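PDB 6ZXU: oxidoreductase, NAD-binding/iron-sulfur cluster-binding protein, which is a catabolic reductive dehalogenase that binds cobalamin and two iron-sulfur clusters, and probably uses them to strip halogens reductively from organohalide substrates. Local coordinates for residues V77-D89 against M347-G359. Sequence-based numbering, arbitrary orientation.
Sequences VEEYARLFTRFLD and MQPLIQNMVPLQG
Three aromatic rings of 77-89 each take an aliphatic group of 347-359 over one face. CB of Pro349 lies over the Phe87 ring, 3.6 Å from its CD1, while CB of Arg86 covers the opposite face. CD2 of Leu350 sits over Phe84, 4.1 Å from the ring centroid, with Tyr80 O on the other face, and CD1 of Leu357 over Tyr80, 22° off the ring normal. At the edges, Met354 makes Met-aromatic contacts with both Tyr80 and Phe84, its SD 4.1 Å from CZ of Phe84; in the plane of the Tyr80 ring a water joins Tyr80 OH (2.7 Å) to Met354 O. Leu83, with CG anti to the backbone N (chi1 175°), brings CD2 against CG of Met354 (3.7 Å) and the carbonyl O of Asn353. The Asn353 amide is held by a hydrogen bond from its ND2 to Pro349 O (2.8 Å), which leaves ND2 3.5 Å from CZ of Phe87. Its OD1 approaches the edge of the Arg86 guanidinium, 3.6 Å from NH1, the two planes 89° apart. Replacing Phe87 by alanine would probably uncover Pro349 CB and open a gap beside the Asn353 amide. Helix 445-469 packs against both segments, touching Tyr80, Phe84 and Met354. With no clear direct hydrogen bond between the segments, cohesion rests on CH-pi, sulfur-aromatic and aliphatic packing, and water serves the phenol end.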
ATOM      1  N   VAL A  77      -7.155 -16.706  -7.368  1.00 23.86           N
ATOM      2  CA  VAL A  77      -7.926 -15.459  -7.376  1.00 24.06           C
ATOM      3  C   VAL A  77      -9.371 -15.715  -7.120  1.00 26.54           C
ATOM      4  O   VAL A  77     -10.037 -14.859  -6.552  1.00 25.85           O
ATOM      5  CB  VAL A  77      -7.706 -14.592  -8.627  1.00 22.39           C
ATOM      6  CG1 VAL A  77      -6.285 -14.085  -8.618  1.00 21.90           C
ATOM      7  CG2 VAL A  77      -7.937 -15.355  -9.935  1.00 25.14           C
ATOM      8  N   GLU A  78      -9.874 -16.870  -7.578  1.00 27.17           N
ATOM      9  CA  GLU A  78     -11.289 -17.259  -7.294  1.00 27.21           C
ATOM     10  C   GLU A  78     -11.508 -17.472  -5.809  1.00 24.99           C
ATOM     11  O   GLU A  78     -12.515 -17.088  -5.260  1.00 26.69           O
ATOM     12  CB  GLU A  78     -11.668 -18.496  -8.065  1.00 30.72           C
ATOM     13  CG  GLU A  78     -11.872 -18.208  -9.548  1.00 38.98           C
ATOM     14  CD  GLU A  78     -12.243 -19.491 -10.346  1.00 55.00           C
ATOM     15  OE1 GLU A  78     -13.118 -19.419 -11.298  1.00 53.83           O
ATOM     16  OE2 GLU A  78     -11.723 -20.600  -9.974  1.00 56.51           O
ATOM     17  N   GLU A  79     -10.540 -18.037  -5.122  1.00 23.86           N
ATOM     18  CA  GLU A  79     -10.685 -18.212  -3.710  1.00 25.56           C
ATOM     19  C   GLU A  79     -10.717 -16.911  -2.951  1.00 24.72           C
ATOM     20  O   GLU A  79     -11.481 -16.757  -2.022  1.00 22.04           O
ATOM     21  CB  GLU A  79      -9.544 -19.092  -3.178  1.00 30.91           C
ATOM     22  CG  GLU A  79      -9.749 -19.351  -1.709  1.00 37.67           C
ATOM     23  CD  GLU A  79      -8.551 -20.029  -1.045  1.00 56.93           C
ATOM     24  OE1 GLU A  79      -7.409 -19.937  -1.617  1.00 56.30           O
ATOM     25  OE2 GLU A  79      -8.766 -20.635   0.071  1.00 58.85           O
ATOM     26  N   TYR A  80      -9.868 -15.938  -3.327  1.00 24.49           N
ATOM     27  CA  TYR A  80      -9.880 -14.656  -2.591  1.00 24.14           C
ATOM     28  C   TYR A  80     -11.157 -13.867  -2.936  1.00 24.21           C
ATOM     29  O   TYR A  80     -11.702 -13.182  -2.091  1.00 27.47           O
ATOM     30  CB  TYR A  80      -8.579 -13.850  -2.872  1.00 25.23           C
ATOM     31  CG  TYR A  80      -7.437 -14.375  -2.014  1.00 23.75           C
ATOM     32  CD1 TYR A  80      -6.700 -15.467  -2.422  1.00 27.12           C
ATOM     33  CD2 TYR A  80      -7.086 -13.769  -0.843  1.00 25.21           C
ATOM     34  CE1 TYR A  80      -5.676 -16.003  -1.644  1.00 23.33           C
ATOM     35  CE2 TYR A  80      -6.066 -14.308  -0.032  1.00 24.27           C
ATOM     36  CZ  TYR A  80      -5.412 -15.438  -0.423  1.00 22.92           C
ATOM     37  OH  TYR A  80      -4.365 -15.986   0.350  1.00 20.91           O
ATOM     38  N   ALA A  81     -11.640 -13.973  -4.161  1.00 23.58           N
ATOM     39  CA  ALA A  81     -12.949 -13.365  -4.509  1.00 25.49           C
ATOM     40  C   ALA A  81     -14.064 -13.917  -3.631  1.00 23.65           C
ATOM     41  O   ALA A  81     -14.914 -13.165  -3.170  1.00 24.15           O
ATOM     42  CB  ALA A  81     -13.244 -13.606  -6.005  1.00 25.50           C
ATOM     43  N   ARG A  82     -14.064 -15.235  -3.382  1.00 24.04           N
ATOM     44  CA  ARG A  82     -15.113 -15.821  -2.575  1.00 25.19           C
ATOM     45  C   ARG A  82     -15.005 -15.326  -1.166  1.00 24.71           C
ATOM     46  O   ARG A  82     -15.983 -15.135  -0.511  1.00 29.44           O
ATOM     47  CB  ARG A  82     -15.040 -17.350  -2.626  1.00 28.11           C
ATOM     48  CG  ARG A  82     -15.534 -17.963  -3.956  1.00 31.09           C
ATOM     49  CD  ARG A  82     -15.824 -19.461  -3.816  1.00 35.86           C
ATOM     50  NE  ARG A  82     -14.595 -20.207  -3.486  1.00 38.80           N
ATOM     51  CZ  ARG A  82     -13.710 -20.659  -4.379  1.00 34.52           C
ATOM     52  NH1 ARG A  82     -13.940 -20.492  -5.695  1.00 35.15           N
ATOM     53  NH2 ARG A  82     -12.598 -21.295  -3.965  1.00 36.85           N
ATOM     54  N   LEU A  83     -13.779 -15.190  -0.678  1.00 25.13           N
ATOM     55  CA  LEU A  83     -13.577 -14.645   0.635  1.00 24.47           C
ATOM     56  C   LEU A  83     -14.142 -13.236   0.728  1.00 24.70           C
ATOM     57  O   LEU A  83     -14.829 -12.913   1.664  1.00 24.90           O
ATOM     58  CB  LEU A  83     -12.103 -14.622   0.946  1.00 24.94           C
ATOM     59  CG  LEU A  83     -11.731 -13.966   2.243  1.00 25.59           C
ATOM     60  CD1 LEU A  83     -12.252 -14.830   3.375  1.00 32.40           C
ATOM     61  CD2 LEU A  83     -10.176 -13.817   2.316  1.00 28.12           C
ATOM     62  N   PHE A  84     -13.832 -12.381  -0.251  1.00 27.06           N
ATOM     63  CA  PHE A  84     -14.293 -11.003  -0.206  1.00 24.82           C
ATOM     64  C   PHE A  84     -15.801 -10.862  -0.364  1.00 23.71           C
ATOM     65  O   PHE A  84     -16.372  -9.952   0.205  1.00 20.66           O
ATOM     66  CB  PHE A  84     -13.558 -10.134  -1.267  1.00 25.06           C
ATOM     67  CG  PHE A  84     -12.069 -10.104  -1.116  1.00 23.53           C
ATOM     68  CD1 PHE A  84     -11.458 -10.226   0.145  1.00 24.04           C
ATOM     69  CD2 PHE A  84     -11.255  -9.841  -2.220  1.00 23.18           C
ATOM     70  CE1 PHE A  84     -10.062 -10.229   0.261  1.00 21.14           C
ATOM     71  CE2 PHE A  84      -9.878  -9.804  -2.099  1.00 23.64           C
ATOM     72  CZ  PHE A  84      -9.266 -10.008  -0.877  1.00 21.51           C
ATOM     73  N   THR A  85     -16.423 -11.790  -1.097  1.00 22.58           N
ATOM     74  CA  THR A  85     -17.866 -11.913  -1.166  1.00 23.76           C
ATOM     75  C   THR A  85     -18.636 -11.964   0.156  1.00 24.25           C
ATOM     76  O   THR A  85     -19.698 -11.359   0.289  1.00 25.74           O
ATOM     77  CB  THR A  85     -18.236 -13.148  -1.982  1.00 26.52           C
ATOM     78  OG1 THR A  85     -17.677 -13.030  -3.297  1.00 26.41           O
ATOM     79  CG2 THR A  85     -19.707 -13.309  -2.052  1.00 26.59           C
ATOM     80  N   ARG A  86     -18.047 -12.568   1.183  1.00 26.39           N
ATOM     81  CA  ARG A  86     -18.645 -12.619   2.528  1.00 25.90           C
ATOM     82  C   ARG A  86     -18.819 -11.246   3.127  1.00 26.06           C
ATOM     83  O   ARG A  86     -19.554 -11.072   4.090  1.00 26.43           O
ATOM     84  CB  ARG A  86     -17.756 -13.485   3.474  1.00 31.70           C
ATOM     85  CG  ARG A  86     -17.419 -14.813   2.776  1.00 36.72           C
ATOM     86  CD  ARG A  86     -16.944 -15.971   3.615  1.00 52.03           C
ATOM     87  NE  ARG A  86     -15.934 -15.649   4.618  1.00 56.46           N
ATOM     88  CZ  ARG A  86     -16.158 -15.476   5.926  1.00 71.28           C
ATOM     89  NH1 ARG A  86     -15.119 -15.232   6.744  1.00 69.64           N
ATOM     90  NH2 ARG A  86     -17.405 -15.531   6.423  1.00 79.68           N
ATOM     91  N   PHE A  87     -18.150 -10.240   2.595  1.00 21.51           N
ATOM     92  CA  PHE A  87     -18.227  -8.927   3.230  1.00 23.22           C
ATOM     93  C   PHE A  87     -18.923  -7.844   2.333  1.00 21.78           C
ATOM     94  O   PHE A  87     -18.837  -6.633   2.635  1.00 20.02           O
ATOM     95  CB  PHE A  87     -16.800  -8.461   3.637  1.00 24.86           C
ATOM     96  CG  PHE A  87     -16.029  -9.519   4.398  1.00 25.51           C
ATOM     97  CD1 PHE A  87     -16.468  -9.898   5.664  1.00 29.36           C
ATOM     98  CD2 PHE A  87     -14.980 -10.183   3.830  1.00 27.08           C
ATOM     99  CE1 PHE A  87     -15.868 -10.937   6.345  1.00 27.79           C
ATOM    100  CE2 PHE A  87     -14.347 -11.181   4.529  1.00 30.95           C
ATOM    101  CZ  PHE A  87     -14.781 -11.555   5.779  1.00 28.17           C
ATOM    102  N   LEU A  88     -19.594  -8.286   1.284  1.00 20.43           N
ATOM    103  CA  LEU A  88     -20.404  -7.407   0.437  1.00 21.75           C
ATOM    104  C   LEU A  88     -21.653  -6.935   1.161  1.00 24.79           C
ATOM    105  O   LEU A  88     -22.215  -5.869   0.862  1.00 22.48           O
ATOM    106  CB  LEU A  88     -20.789  -8.119  -0.832  1.00 23.16           C
ATOM    107  CG  LEU A  88     -19.691  -8.529  -1.726  1.00 20.16           C
ATOM    108  CD1 LEU A  88     -20.205  -9.381  -2.870  1.00 21.83           C
ATOM    109  CD2 LEU A  88     -18.891  -7.371  -2.312  1.00 23.13           C
ATOM    110  N   ASP A  89     -22.063  -7.653   2.201  1.00 25.44           N
ATOM    111  CA  ASP A  89     -23.052  -7.083   3.137  1.00 25.98           C
ATOM    112  C   ASP A  89     -22.631  -7.362   4.567  1.00 26.41           C
ATOM    113  O   ASP A  89     -21.690  -8.092   4.814  1.00 26.13           O
ATOM    114  CB  ASP A  89     -24.406  -7.719   2.930  1.00 31.46           C
ATOM    115  CG  ASP A  89     -25.616  -6.707   3.212  1.00 36.46           C
ATOM    116  OD1 ASP A  89     -25.447  -5.673   3.991  1.00 30.07           O
ATOM    117  OD2 ASP A  89     -26.733  -7.015   2.626  1.00 37.59           O
ATOM    118  N   MET A 347     -12.124  -1.988   5.845  1.00 18.98           N
ATOM    119  CA  MET A 347     -11.046  -2.922   5.423  1.00 20.99           C
ATOM    120  C   MET A 347     -10.800  -4.047   6.419  1.00 19.41           C
ATOM    121  O   MET A 347     -10.337  -5.106   6.022  1.00 20.53           O
ATOM    122  CB  MET A 347      -9.750  -2.152   5.221  1.00 20.93           C
ATOM    123  CG  MET A 347      -9.863  -1.134   4.110  1.00 25.23           C
ATOM    124  SD  MET A 347      -8.307  -0.213   3.964  1.00 26.91           S
ATOM    125  CE  MET A 347      -8.720   1.492   3.928  1.00 23.31           C
ATOM    126  N   GLN A 348     -11.075  -3.803   7.697  1.00 21.38           N
ATOM    127  CA  GLN A 348     -10.716  -4.728   8.749  1.00 22.96           C
ATOM    128  C   GLN A 348     -11.126  -6.202   8.530  1.00 21.74           C
ATOM    129  O   GLN A 348     -10.308  -7.095   8.709  1.00 21.70           O
ATOM    130  CB  GLN A 348     -11.204  -4.188  10.061  1.00 26.66           C
ATOM    131  CG  GLN A 348     -10.712  -5.085  11.203  1.00 30.03           C
ATOM    132  CD  GLN A 348     -10.815  -4.413  12.563  1.00 32.80           C
ATOM    133  OE1 GLN A 348     -11.877  -3.885  12.960  1.00 31.84           O
ATOM    134  NE2 GLN A 348      -9.706  -4.446  13.311  1.00 39.09           N
ATOM    135  N   PRO A 349     -12.382  -6.459   8.148  1.00 21.96           N
ATOM    136  CA  PRO A 349     -12.785  -7.871   7.952  1.00 24.39           C
ATOM    137  C   PRO A 349     -11.969  -8.590   6.868  1.00 24.22           C
ATOM    138  O   PRO A 349     -11.642  -9.766   7.024  1.00 21.06           O
ATOM    139  CB  PRO A 349     -14.261  -7.767   7.489  1.00 27.30           C
ATOM    140  CG  PRO A 349     -14.720  -6.430   7.996  1.00 26.16           C
ATOM    141  CD  PRO A 349     -13.522  -5.539   7.995  1.00 26.02           C
ATOM    142  N   LEU A 350     -11.615  -7.878   5.797  1.00 20.54           N
ATOM    143  CA  LEU A 350     -10.823  -8.486   4.740  1.00 21.24           C
ATOM    144  C   LEU A 350      -9.417  -8.811   5.260  1.00 21.85           C
ATOM    145  O   LEU A 350      -8.921  -9.919   5.098  1.00 24.82           O
ATOM    146  CB  LEU A 350     -10.714  -7.585   3.522  1.00 22.29           C
ATOM    147  CG  LEU A 350     -11.937  -7.421   2.612  1.00 23.61           C
ATOM    148  CD1 LEU A 350     -13.020  -6.662   3.334  1.00 25.72           C
ATOM    149  CD2 LEU A 350     -11.580  -6.691   1.277  1.00 26.81           C
ATOM    150  N   ILE A 351      -8.831  -7.876   5.979  1.00 21.78           N
ATOM    151  CA  ILE A 351      -7.512  -8.025   6.542  1.00 22.99           C
ATOM    152  C   ILE A 351      -7.490  -9.222   7.519  1.00 19.09           C
ATOM    153  O   ILE A 351      -6.637 -10.083   7.439  1.00 20.21           O
ATOM    154  CB  ILE A 351      -7.058  -6.704   7.250  1.00 19.32           C
ATOM    155  CG1 ILE A 351      -6.726  -5.648   6.242  1.00 20.13           C
ATOM    156  CG2 ILE A 351      -5.847  -6.993   8.109  1.00 21.58           C
ATOM    157  CD1 ILE A 351      -6.511  -4.279   6.863  1.00 21.80           C
ATOM    158  N   GLN A 352      -8.410  -9.260   8.445  1.00 18.52           N
ATOM    159  CA  GLN A 352      -8.379 -10.331   9.456  1.00 20.71           C
ATOM    160  C   GLN A 352      -8.637 -11.712   8.883  1.00 23.09           C
ATOM    161  O   GLN A 352      -8.054 -12.694   9.302  1.00 25.50           O
ATOM    162  CB  GLN A 352      -9.327 -10.027  10.590  1.00 24.67           C
ATOM    163  CG  GLN A 352      -8.917  -8.899  11.480  1.00 29.08           C
ATOM    164  CD  GLN A 352     -10.069  -8.528  12.461  1.00 46.28           C
ATOM    165  OE1 GLN A 352     -11.276  -8.838  12.229  1.00 42.98           O
ATOM    166  NE2 GLN A 352      -9.701  -7.837  13.563  1.00 49.96           N
ATOM    167  N   ASN A 353      -9.522 -11.809   7.936  1.00 22.74           N
ATOM    168  CA  ASN A 353      -9.874 -13.080   7.382  1.00 22.13           C
ATOM    169  C   ASN A 353      -9.010 -13.591   6.301  1.00 22.54           C
ATOM    170  O   ASN A 353      -9.239 -14.681   5.802  1.00 22.36           O
ATOM    171  CB  ASN A 353     -11.325 -13.069   6.969  1.00 21.53           C
ATOM    172  CG  ASN A 353     -12.240 -13.027   8.202  1.00 26.60           C
ATOM    173  OD1 ASN A 353     -12.469 -14.053   8.852  1.00 29.42           O
ATOM    174  ND2 ASN A 353     -12.708 -11.833   8.573  1.00 23.08           N
ATOM    175  N   MET A 354      -8.034 -12.806   5.855  1.00 19.95           N
ATOM    176  CA  MET A 354      -6.995 -13.338   4.981  1.00 19.64           C
ATOM    177  C   MET A 354      -5.938 -14.122   5.756  1.00 20.46           C
ATOM    178  O   MET A 354      -5.211 -14.932   5.179  1.00 20.99           O
ATOM    179  CB  MET A 354      -6.348 -12.223   4.147  1.00 21.64           C
ATOM    180  CG  MET A 354      -7.177 -11.783   2.949  1.00 20.18           C
ATOM    181  SD  MET A 354      -6.319 -10.609   1.855  1.00 21.47           S
ATOM    182  CE  MET A 354      -6.269  -9.106   2.857  1.00 20.68           C
ATOM    183  N   VAL A 355      -5.847 -13.902   7.076  1.00 21.03           N
ATOM    184  CA  VAL A 355      -4.800 -14.518   7.875  1.00 22.44           C
ATOM    185  C   VAL A 355      -4.821 -16.090   7.780  1.00 25.32           C
ATOM    186  O   VAL A 355      -3.762 -16.693   7.546  1.00 21.77           O
ATOM    187  CB  VAL A 355      -4.835 -14.061   9.303  1.00 24.00           C
ATOM    188  CG1 VAL A 355      -3.797 -14.807  10.105  1.00 27.81           C
ATOM    189  CG2 VAL A 355      -4.575 -12.563   9.379  1.00 23.26           C
ATOM    190  N   PRO A 356      -5.990 -16.733   7.824  1.00 23.84           N
ATOM    191  CA  PRO A 356      -5.959 -18.208   7.747  1.00 26.99           C
ATOM    192  C   PRO A 356      -5.502 -18.732   6.409  1.00 25.82           C
ATOM    193  O   PRO A 356      -5.187 -19.932   6.323  1.00 23.92           O
ATOM    194  CB  PRO A 356      -7.442 -18.593   7.983  1.00 25.01           C
ATOM    195  CG  PRO A 356      -7.976 -17.460   8.798  1.00 25.46           C
ATOM    196  CD  PRO A 356      -7.327 -16.258   8.209  1.00 27.46           C
ATOM    197  N   LEU A 357      -5.422 -17.854   5.394  1.00 21.73           N
ATOM    198  CA  LEU A 357      -5.041 -18.282   4.064  1.00 23.23           C
ATOM    199  C   LEU A 357      -3.589 -18.052   3.752  1.00 19.43           C
ATOM    200  O   LEU A 357      -3.193 -18.246   2.639  1.00 18.03           O
ATOM    201  CB  LEU A 357      -5.916 -17.609   2.998  1.00 23.94           C
ATOM    202  CG  LEU A 357      -7.445 -17.715   3.156  1.00 28.75           C
ATOM    203  CD1 LEU A 357      -8.127 -17.264   1.880  1.00 27.41           C
ATOM    204  CD2 LEU A 357      -7.878 -19.112   3.460  1.00 30.48           C
ATOM    205  N   GLN A 358      -2.799 -17.633   4.749  1.00 22.09           N
ATOM    206  CA  GLN A 358      -1.382 -17.168   4.482  1.00 19.33           C
ATOM    207  C   GLN A 358      -0.448 -18.256   3.996  1.00 18.73           C
ATOM    208  O   GLN A 358       0.469 -17.985   3.263  1.00 19.63           O
ATOM    209  CB  GLN A 358      -0.820 -16.458   5.701  1.00 17.98           C
ATOM    210  CG  GLN A 358      -1.459 -15.089   5.813  1.00 20.91           C
ATOM    211  CD  GLN A 358      -0.835 -14.216   6.877  1.00 22.79           C
ATOM    212  OE1 GLN A 358       0.269 -14.457   7.315  1.00 20.08           O
ATOM    213  NE2 GLN A 358      -1.547 -13.217   7.303  1.00 21.12           N
ATOM    214  N   GLY A 359      -0.696 -19.519   4.343  1.00 19.98           N
ATOM    215  CA  GLY A 359       0.021 -20.625   3.767  1.00 20.49           C
ATOM    216  C   GLY A 359       0.767 -21.547   4.735  1.00 20.26           C
ATOM    217  O   GLY A 359       0.546 -21.491   5.926  1.00 22.73           O
TER
HETATM  218  O   HOH W   1      -4.434 -19.010  -0.070  1.00 26.06           O
HETATM  219  O   HOH W   2      -3.745 -14.848   2.689  1.00 16.60           O